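PDB 4EDP: ABC transporter, substrate-binding protein from Clostridium perfringens, which probably binds a solute outside the cell and delivers it to the membrane permease of an ABC transporter, as its relatives in the solute-binding protein family do. Local coordinates for residues Ser95-Gly100 / Thr266-Lys271; Ala180-Ala185 / Val191-Asp196. One frame throughout, in Å; residues are numbered along the deposited sequence. Where two conformers were deposited one is given.

Interaction 1: residues Ser95-Gly100 / Thr266-Lys271. With ACT (acetate ion), chain H.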
ATOM      1  N   SER A  95      -2.083  -6.213  -3.839  1.00 15.13           N
ATOM      2  CA  SER A  95      -2.409  -7.575  -3.365  1.00 16.87           C
ATOM      3  C   SER A  95      -3.616  -8.140  -4.105  1.00 17.09           C
ATOM      4  O   SER A  95      -3.642  -9.325  -4.437  1.00 18.08           O
ATOM      5  CB  SER A  95      -2.672  -7.616  -1.858  1.00 18.30           C
ATOM      6  OG  SER A  95      -3.833  -6.886  -1.520  1.00 21.14           O
ATOM      7  N   PHE A  96      -4.607  -7.293  -4.356  1.00 16.12           N
ATOM      8  CA  PHE A  96      -5.806  -7.686  -5.084  1.00 15.96           C
ATOM      9  C   PHE A  96      -5.536  -7.707  -6.580  1.00 16.14           C
ATOM     10  O   PHE A  96      -6.026  -8.596  -7.281  1.00 16.78           O
ATOM     11  CB  PHE A  96      -6.976  -6.737  -4.778  1.00 17.08           C
ATOM     12  CG  PHE A  96      -7.527  -6.894  -3.396  1.00 18.87           C
ATOM     13  CD1 PHE A  96      -8.534  -7.812  -3.143  1.00 19.40           C
ATOM     14  CD2 PHE A  96      -7.048  -6.138  -2.348  1.00 20.54           C
ATOM     15  CE1 PHE A  96      -9.049  -7.970  -1.868  1.00 24.25           C
ATOM     16  CE2 PHE A  96      -7.554  -6.300  -1.082  1.00 22.78           C
ATOM     17  CZ  PHE A  96      -8.557  -7.215  -0.841  1.00 25.54           C
ATOM     18  N   ALA A  97      -4.745  -6.756  -7.076  1.00 15.05           N
ATOM     19  CA  ALA A  97      -4.431  -6.738  -8.500  1.00 15.31           C
ATOM     20  C   ALA A  97      -3.773  -8.053  -8.906  1.00 15.37           C
ATOM     21  O   ALA A  97      -4.090  -8.598  -9.963  1.00 15.61           O
ATOM     22  CB  ALA A  97      -3.545  -5.550  -8.875  1.00 13.83           C
ATOM     23  N   GLU A  98      -2.878  -8.565  -8.062  0.50 14.81           N
ATOM     24  CA  GLU A  98      -2.167  -9.812  -8.350  0.50 15.50           C
ATOM     25  C   GLU A  98      -3.142 -10.998  -8.451  0.50 16.97           C
ATOM     26  O   GLU A  98      -2.936 -11.921  -9.242  0.50 17.55           O
ATOM     27  CB  GLU A  98      -1.069 -10.049  -7.298  0.50 15.10           C
ATOM     28  CG  GLU A  98      -0.120 -11.202  -7.614  0.50 17.74           C
ATOM     29  CD  GLU A  98      -0.774 -12.580  -7.485  0.50 16.33           C
ATOM     30  OE1 GLU A  98      -1.723 -12.714  -6.693  0.50 19.60           O
ATOM     31  OE2 GLU A  98      -0.322 -13.534  -8.158  0.50 18.81           O
ATOM     32  N   GLN A  99      -4.211 -10.971  -7.663  1.00 17.63           N
ATOM     33  CA  GLN A  99      -5.212 -12.023  -7.735  1.00 19.28           C
ATOM     34  C   GLN A  99      -5.931 -11.942  -9.090  1.00 19.15           C
ATOM     35  O   GLN A  99      -6.295 -12.962  -9.658  1.00 19.28           O
ATOM     36  CB  GLN A  99      -6.205 -11.905  -6.603  1.00 19.55           C
ATOM     37  CG  GLN A  99      -5.567 -11.946  -5.258  1.00 24.23           C
ATOM     38  CD  GLN A  99      -6.583 -11.863  -4.163  1.00 30.62           C
ATOM     39  OE1 GLN A  99      -7.567 -12.600  -4.160  1.00 31.86           O
ATOM     40  NE2 GLN A  99      -6.356 -10.965  -3.219  1.00 31.55           N
ATOM     41  N   GLY A 100      -6.157 -10.729  -9.591  1.00 18.11           N
ATOM     42  CA  GLY A 100      -6.785 -10.560 -10.895  1.00 18.79           C
ATOM     43  C   GLY A 100      -5.857 -11.052 -11.996  1.00 18.16           C
ATOM     44  O   GLY A 100      -6.289 -11.714 -12.939  1.00 19.47           O
ATOM     45  N   THR A 266      -2.322  -0.090  -7.987  1.00 12.79           N
ATOM     46  CA  THR A 266      -1.994  -0.151  -9.393  1.00 13.79           C
ATOM     47  C   THR A 266      -3.208   0.018 -10.289  1.00 14.55           C
ATOM     48  O   THR A 266      -4.340  -0.066  -9.828  1.00 13.45           O
ATOM     49  CB  THR A 266      -1.379  -1.534  -9.735  1.00 13.58           C
ATOM     50  OG1 THR A 266      -2.370  -2.561  -9.610  1.00 13.07           O
ATOM     51  CG2 THR A 266      -0.170  -1.857  -8.842  1.00 12.19           C
ATOM     52  N   ILE A 267      -2.962   0.249 -11.577  1.00 13.95           N
ATOM     53  CA  ILE A 267      -4.047   0.362 -12.563  1.00 14.78           C
ATOM     54  C   ILE A 267      -3.782  -0.673 -13.647  1.00 14.37           C
ATOM     55  O   ILE A 267      -2.692  -0.706 -14.235  1.00 15.99           O
ATOM     56  CB  ILE A 267      -4.119   1.738 -13.268  1.00 14.71           C
ATOM     57  CG1 ILE A 267      -4.119   2.880 -12.270  1.00 19.24           C
ATOM     58  CG2 ILE A 267      -5.355   1.803 -14.197  1.00 17.12           C
ATOM     59  CD1 ILE A 267      -3.995   4.261 -12.913  1.00 19.73           C
ATOM     60  N   ASN A 268      -4.778  -1.516 -13.895  1.00 14.86           N
ATOM     61  CA  ASN A 268      -4.727  -2.553 -14.918  1.00 15.19           C
ATOM     62  C   ASN A 268      -5.747  -2.346 -16.026  1.00 16.94           C
ATOM     63  O   ASN A 268      -6.790  -1.687 -15.827  1.00 16.55           O
ATOM     64  CB  ASN A 268      -4.995  -3.911 -14.263  1.00 15.37           C
ATOM     65  CG  ASN A 268      -3.770  -4.497 -13.663  1.00 15.80           C
ATOM     66  OD1 ASN A 268      -2.981  -5.124 -14.372  1.00 15.27           O
ATOM     67  ND2 ASN A 268      -3.599  -4.328 -12.337  1.00 12.03           N
ATOM     68  N   ILE A 269      -5.441  -2.900 -17.191  1.00 16.18           N
ATOM     69  CA  ILE A 269      -6.357  -2.875 -18.311  1.00 17.62           C
ATOM     70  C   ILE A 269      -7.068  -4.225 -18.361  1.00 18.95           C
ATOM     71  O   ILE A 269      -6.432  -5.280 -18.397  1.00 18.19           O
ATOM     72  CB  ILE A 269      -5.649  -2.635 -19.671  1.00 17.53           C
ATOM     73  CG1 ILE A 269      -4.977  -1.262 -19.689  1.00 18.04           C
ATOM     74  CG2 ILE A 269      -6.667  -2.726 -20.812  1.00 18.53           C
ATOM     75  CD1 ILE A 269      -4.286  -0.905 -21.026  1.00 19.67           C
ATOM     76  N   ASN A 270      -8.394  -4.201 -18.336  1.00 19.98           N
ATOM     77  CA  ASN A 270      -9.156  -5.448 -18.392  1.00 21.30           C
ATOM     78  C   ASN A 270      -9.055  -6.111 -19.757  1.00 22.05           C
ATOM     79  O   ASN A 270      -9.146  -5.470 -20.792  1.00 22.35           O
ATOM     80  CB  ASN A 270     -10.610  -5.240 -17.990  1.00 22.42           C
ATOM     81  CG  ASN A 270     -10.739  -4.781 -16.583  1.00 21.26           C
ATOM     82  OD1 ASN A 270     -10.198  -3.733 -16.213  1.00 22.11           O
ATOM     83  ND2 ASN A 270     -11.472  -5.548 -15.768  1.00 22.91           N
ATOM     84  N   LYS A 271      -8.830  -7.411 -19.730  1.00 23.49           N
ATOM     85  CA  LYS A 271      -8.650  -8.191 -20.937  1.00 25.57           C
ATOM     86  C   LYS A 271      -9.866  -8.122 -21.870  1.00 27.31           C
ATOM     87  O   LYS A 271      -9.710  -8.153 -23.096  1.00 27.56           O
ATOM     88  CB  LYS A 271      -8.314  -9.631 -20.539  1.00 27.03           C
ATOM     89  CG  LYS A 271      -7.931 -10.537 -21.677  1.00 32.16           C
ATOM     90  CD  LYS A 271      -7.426 -11.885 -21.157  1.00 36.52           C
ATOM     91  CE  LYS A 271      -6.124 -11.743 -20.389  1.00 38.22           C
ATOM     92  NZ  LYS A 271      -5.640 -13.057 -19.868  1.00 42.91           N
TER
HETATM   93  C   ACT H 406      -2.524 -14.021 -17.764  0.70 40.65           C
HETATM   94  O   ACT H 406      -1.945 -13.064 -18.319  0.70 40.09           O
HETATM   95  OXT ACT H 406      -3.504 -14.478 -18.386  0.70 40.78           O
HETATM   96  CH3 ACT H 406      -2.079 -14.591 -16.445  0.70 40.59           C
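The methyl group of Ala97, on helix 94-103, points into strand 262-269 and rests against two of its polar side chains, Thr266 and Asn268. Its CB lies 3.3 Å from Thr266 OG1, a snug approach of a methyl to a hydroxyl oxygen. The hydroxyl reaches it because OG1 stands between the backbone N and the carbonyl carbon (chi1 68°), while CG2 takes the place anti to the carbonyl carbon. Asn268, two residues further along the same face of the strand, brings up its amide nitrogen: ND2 is 3.7 Å from Ala97 CB. The methyl lies beyond the nitrogen, roughly on the continuation of the CG-ND2 bond but tilted from the amide plane by about 26°. The other end of this amide is fixed from outside, since Asn268 OD1 accepts from the backbone N of Gly133. Ile267, between the two contact residues, points away and packs on helix 276-286, so the strand has a helix on each side, consistent with the alpha/beta layering of a lobe in the periplasmic-binding-protein family. Backbone bonds of Thr266 to Leu92 and of Asn268 to Thr90 tie it to strand 89-93, which leads directly into helix 94-103. Past the strand, Lys271 NZ donates to acetate OXT at 3.0 Å and also to Gly104 O; Tyr132 OH is a further partner of this ion, probably from the crystallisation liquor. No hydrogen bond joins helix to strand: the contact is a small van der Waals one, and the Asn268-Gly133 bond helps hold the amide that Ala97 meets.

Interaction 2: residues Ala180-Ala185 / Val191-Asp196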
ATOM      1  N   ALA A 180       3.876  -7.279   5.379  1.00 12.93           N
ATOM      2  CA  ALA A 180       5.078  -6.582   5.802  1.00 12.67           C
ATOM      3  C   ALA A 180       5.477  -6.992   7.220  1.00 11.39           C
ATOM      4  O   ALA A 180       6.658  -7.184   7.496  1.00 12.43           O
ATOM      5  CB  ALA A 180       4.882  -5.040   5.721  1.00 11.95           C
ATOM      6  N   MET A 181       4.497  -7.124   8.104  0.60 12.12           N
ATOM      7  CA  MET A 181       4.773  -7.489   9.482  0.60 12.76           C
ATOM      8  C   MET A 181       5.437  -8.895   9.534  0.60 12.20           C
ATOM      9  O   MET A 181       6.367  -9.126  10.314  0.60 11.42           O
ATOM     10  CB  MET A 181       3.484  -7.376  10.323  0.60 13.88           C
ATOM     11  CG  MET A 181       3.758  -7.382  11.775  0.60 17.92           C
ATOM     12  SD  MET A 181       4.662  -5.903  12.288  0.60 15.94           S
ATOM     13  CE  MET A 181       5.620  -6.672  13.598  0.60 21.07           C
ATOM     14  N   VAL A 182       4.987  -9.817   8.686  1.00 12.08           N
ATOM     15  CA  VAL A 182       5.581 -11.156   8.613  1.00 11.72           C
ATOM     16  C   VAL A 182       7.021 -11.028   8.067  1.00 11.96           C
ATOM     17  O   VAL A 182       7.942 -11.711   8.550  1.00 11.73           O
ATOM     18  CB  VAL A 182       4.744 -12.130   7.741  1.00 13.48           C
ATOM     19  CG1 VAL A 182       5.454 -13.465   7.566  1.00 12.77           C
ATOM     20  CG2 VAL A 182       3.338 -12.326   8.325  1.00 12.56           C
ATOM     21  N   GLU A 183       7.223 -10.174   7.063  1.00 11.14           N
ATOM     22  CA  GLU A 183       8.568 -10.000   6.485  1.00 10.80           C
ATOM     23  C   GLU A 183       9.533  -9.336   7.465  1.00 10.27           C
ATOM     24  O   GLU A 183      10.740  -9.649   7.480  1.00 12.28           O
ATOM     25  CB  GLU A 183       8.529  -9.340   5.098  1.00 11.18           C
ATOM     26  CG  GLU A 183       7.792 -10.228   4.084  1.00 14.31           C
ATOM     27  CD  GLU A 183       8.160 -10.014   2.630  1.00 16.81           C
ATOM     28  OE1 GLU A 183       9.080  -9.226   2.335  1.00 16.79           O
ATOM     29  OE2 GLU A 183       7.562 -10.721   1.763  1.00 17.14           O
ATOM     30  N   ILE A 184       9.015  -8.438   8.296  1.00 10.02           N
ATOM     31  CA  ILE A 184       9.804  -7.815   9.344  1.00 10.18           C
ATOM     32  C   ILE A 184      10.305  -8.904  10.314  1.00 10.99           C
ATOM     33  O   ILE A 184      11.484  -8.926  10.680  1.00 12.23           O
ATOM     34  CB  ILE A 184       8.964  -6.745  10.091  1.00 10.05           C
ATOM     35  CG1 ILE A 184       8.835  -5.480   9.228  1.00 11.52           C
ATOM     36  CG2 ILE A 184       9.620  -6.433  11.446  1.00 13.31           C
ATOM     37  CD1 ILE A 184       7.744  -4.518   9.694  1.00 13.38           C
ATOM     38  N   ALA A 185       9.422  -9.824  10.690  1.00  9.79           N
ATOM     39  CA  ALA A 185       9.767 -10.945  11.570  1.00 10.27           C
ATOM     40  C   ALA A 185      10.779 -11.857  10.888  1.00 12.47           C
ATOM     41  O   ALA A 185      11.700 -12.372  11.546  1.00 12.60           O
ATOM     42  CB  ALA A 185       8.496 -11.715  11.958  1.00 10.92           C
ATOM     43  N   VAL A 191      15.923 -15.436   8.025  1.00 14.16           N
ATOM     44  CA  VAL A 191      15.559 -16.416   7.003  1.00 14.30           C
ATOM     45  C   VAL A 191      14.470 -15.788   6.133  1.00 14.51           C
ATOM     46  O   VAL A 191      13.392 -15.466   6.625  1.00 13.38           O
ATOM     47  CB  VAL A 191      15.040 -17.753   7.602  1.00 13.98           C
ATOM     48  CG1 VAL A 191      14.575 -18.720   6.479  1.00 15.03           C
ATOM     49  CG2 VAL A 191      16.105 -18.412   8.486  1.00 13.93           C
ATOM     50  N   ASP A 192      14.743 -15.627   4.839  1.00 15.52           N
ATOM     51  CA  ASP A 192      13.774 -15.034   3.911  1.00 16.08           C
ATOM     52  C   ASP A 192      12.521 -15.909   3.835  1.00 15.07           C
ATOM     53  O   ASP A 192      12.629 -17.119   3.867  1.00 13.29           O
ATOM     54  CB  ASP A 192      14.351 -14.933   2.510  1.00 17.09           C
ATOM     55  CG  ASP A 192      13.454 -14.139   1.574  1.00 24.30           C
ATOM     56  OD1 ASP A 192      13.378 -12.890   1.722  1.00 25.73           O
ATOM     57  OD2 ASP A 192      12.838 -14.745   0.672  1.00 22.65           O
ATOM     58  N   VAL A 193      11.342 -15.310   3.687  1.00 13.36           N
ATOM     59  CA  VAL A 193      10.122 -16.137   3.651  1.00 13.72           C
ATOM     60  C   VAL A 193      10.088 -17.089   2.445  1.00 14.11           C
ATOM     61  O   VAL A 193       9.378 -18.086   2.477  1.00 14.57           O
ATOM     62  CB  VAL A 193       8.837 -15.290   3.706  1.00 14.36           C
ATOM     63  CG1 VAL A 193       8.788 -14.481   5.009  1.00 12.14           C
ATOM     64  CG2 VAL A 193       8.740 -14.377   2.473  1.00 12.90           C
ATOM     65  N   LYS A 194      10.839 -16.793   1.386  1.00 13.55           N
ATOM     66  CA  LYS A 194      10.834 -17.694   0.227  1.00 15.10           C
ATOM     67  C   LYS A 194      11.665 -18.954   0.487  1.00 14.48           C
ATOM     68  O   LYS A 194      11.566 -19.929  -0.256  1.00 15.70           O
ATOM     69  CB  LYS A 194      11.306 -16.997  -1.046  1.00 16.65           C
ATOM     70  CG  LYS A 194      10.366 -15.918  -1.538  1.00 18.14           C
ATOM     71  CD  LYS A 194      10.830 -15.313  -2.840  1.00 20.67           C
ATOM     72  CE  LYS A 194       9.804 -14.343  -3.387  1.00 21.30           C
ATOM     73  NZ  LYS A 194      10.210 -13.768  -4.710  1.00 20.93           N
ATOM     74  N   THR A 195      12.483 -18.937   1.530  1.00 13.62           N
ATOM     75  CA  THR A 195      13.296 -20.101   1.871  1.00 13.79           C
ATOM     76  C   THR A 195      12.519 -21.156   2.644  1.00 14.76           C
ATOM     77  O   THR A 195      12.671 -22.353   2.404  1.00 15.15           O
ATOM     78  CB  THR A 195      14.519 -19.660   2.712  1.00 13.51           C
ATOM     79  OG1 THR A 195      15.348 -18.801   1.904  1.00 13.73           O
ATOM     80  CG2 THR A 195      15.329 -20.863   3.177  1.00 14.32           C
ATOM     81  N   ASP A 196      11.682 -20.708   3.580  1.00 13.72           N
ATOM     82  CA  ASP A 196      10.935 -21.631   4.430  1.00 14.48           C
ATOM     83  C   ASP A 196       9.437 -21.317   4.539  1.00 14.84           C
ATOM     84  O   ASP A 196       8.774 -21.736   5.497  1.00 14.33           O
ATOM     85  CB  ASP A 196      11.552 -21.624   5.828  1.00 12.98           C
ATOM     86  CG  ASP A 196      11.341 -20.292   6.577  1.00 13.09           C
ATOM     87  OD1 ASP A 196      10.858 -19.296   5.972  1.00 15.72           O
ATOM     88  OD2 ASP A 196      11.687 -20.238   7.781  1.00 14.17           O
TER
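One face of the Glu183 carboxylate is met by Val193, whose CG2 lies above the plane, displaced toward OE2, at 3.9 Å from that oxygen. The two side chains cross at about a right angle. Tyr261 and Val335 also touch the Glu183 side chain, and a bound acetate comes within about 3 Å of it. The second flat group, the Asp192 carboxylate, is engaged from above its plane: Lys194 N donates to OD2 at 2.9 Å, some 50° out of the plane, making Asp192 the N-cap of helix 193-196. Asp192 OD1 stays 5.7 Å from Glu183 OE1, and the like charges would probably disfavour a closer approach. Val193 spreads its branches over two neighbours. With CG1 anti to the carbonyl carbon (chi1 -61°), that methyl faces Val182 CG1 at 4.3 Å, a loose apolar contact, while CG2 is left for the glutamate. No hydrogen bond crosses between the segments. The turn after helix 178-189 folds Val193 back beside Val182. Helix 332-350 adds Trp342, which touches both valines, and Phe334, which touches Val193; Lys194 forms a salt bridge to Asp331, just ahead of that helix. The valines thus lie among helices 178-189, 199-208 and 332-350, while Ala180 and Ile184 pack on Ile141 of strand 135-145, consistent with helices packed round the sheet of an alpha/beta lobe.

Interactions 1 and 2 lie apart in the fold, with centres 24 Å from each other and nearest atoms about 10 Å apart. In chain order, segments 180-185 and 191-196 both fall between 95-100 and 266-271. Interaction 1 thus joins parts of the chain far apart in sequence, whereas interaction 2 is local, between helix 178-189 and the short helix 193-196 that follows it. Strand 262-269 of interaction 1 pairs with strand 135-145, which packs under helix 178-189 of interaction 2, and C-terminal helix 332-350 touches side chains at both sites. This arrangement is consistent with the two-lobed architecture of solute-binding proteins, in which the chain passes repeatedly between lobes.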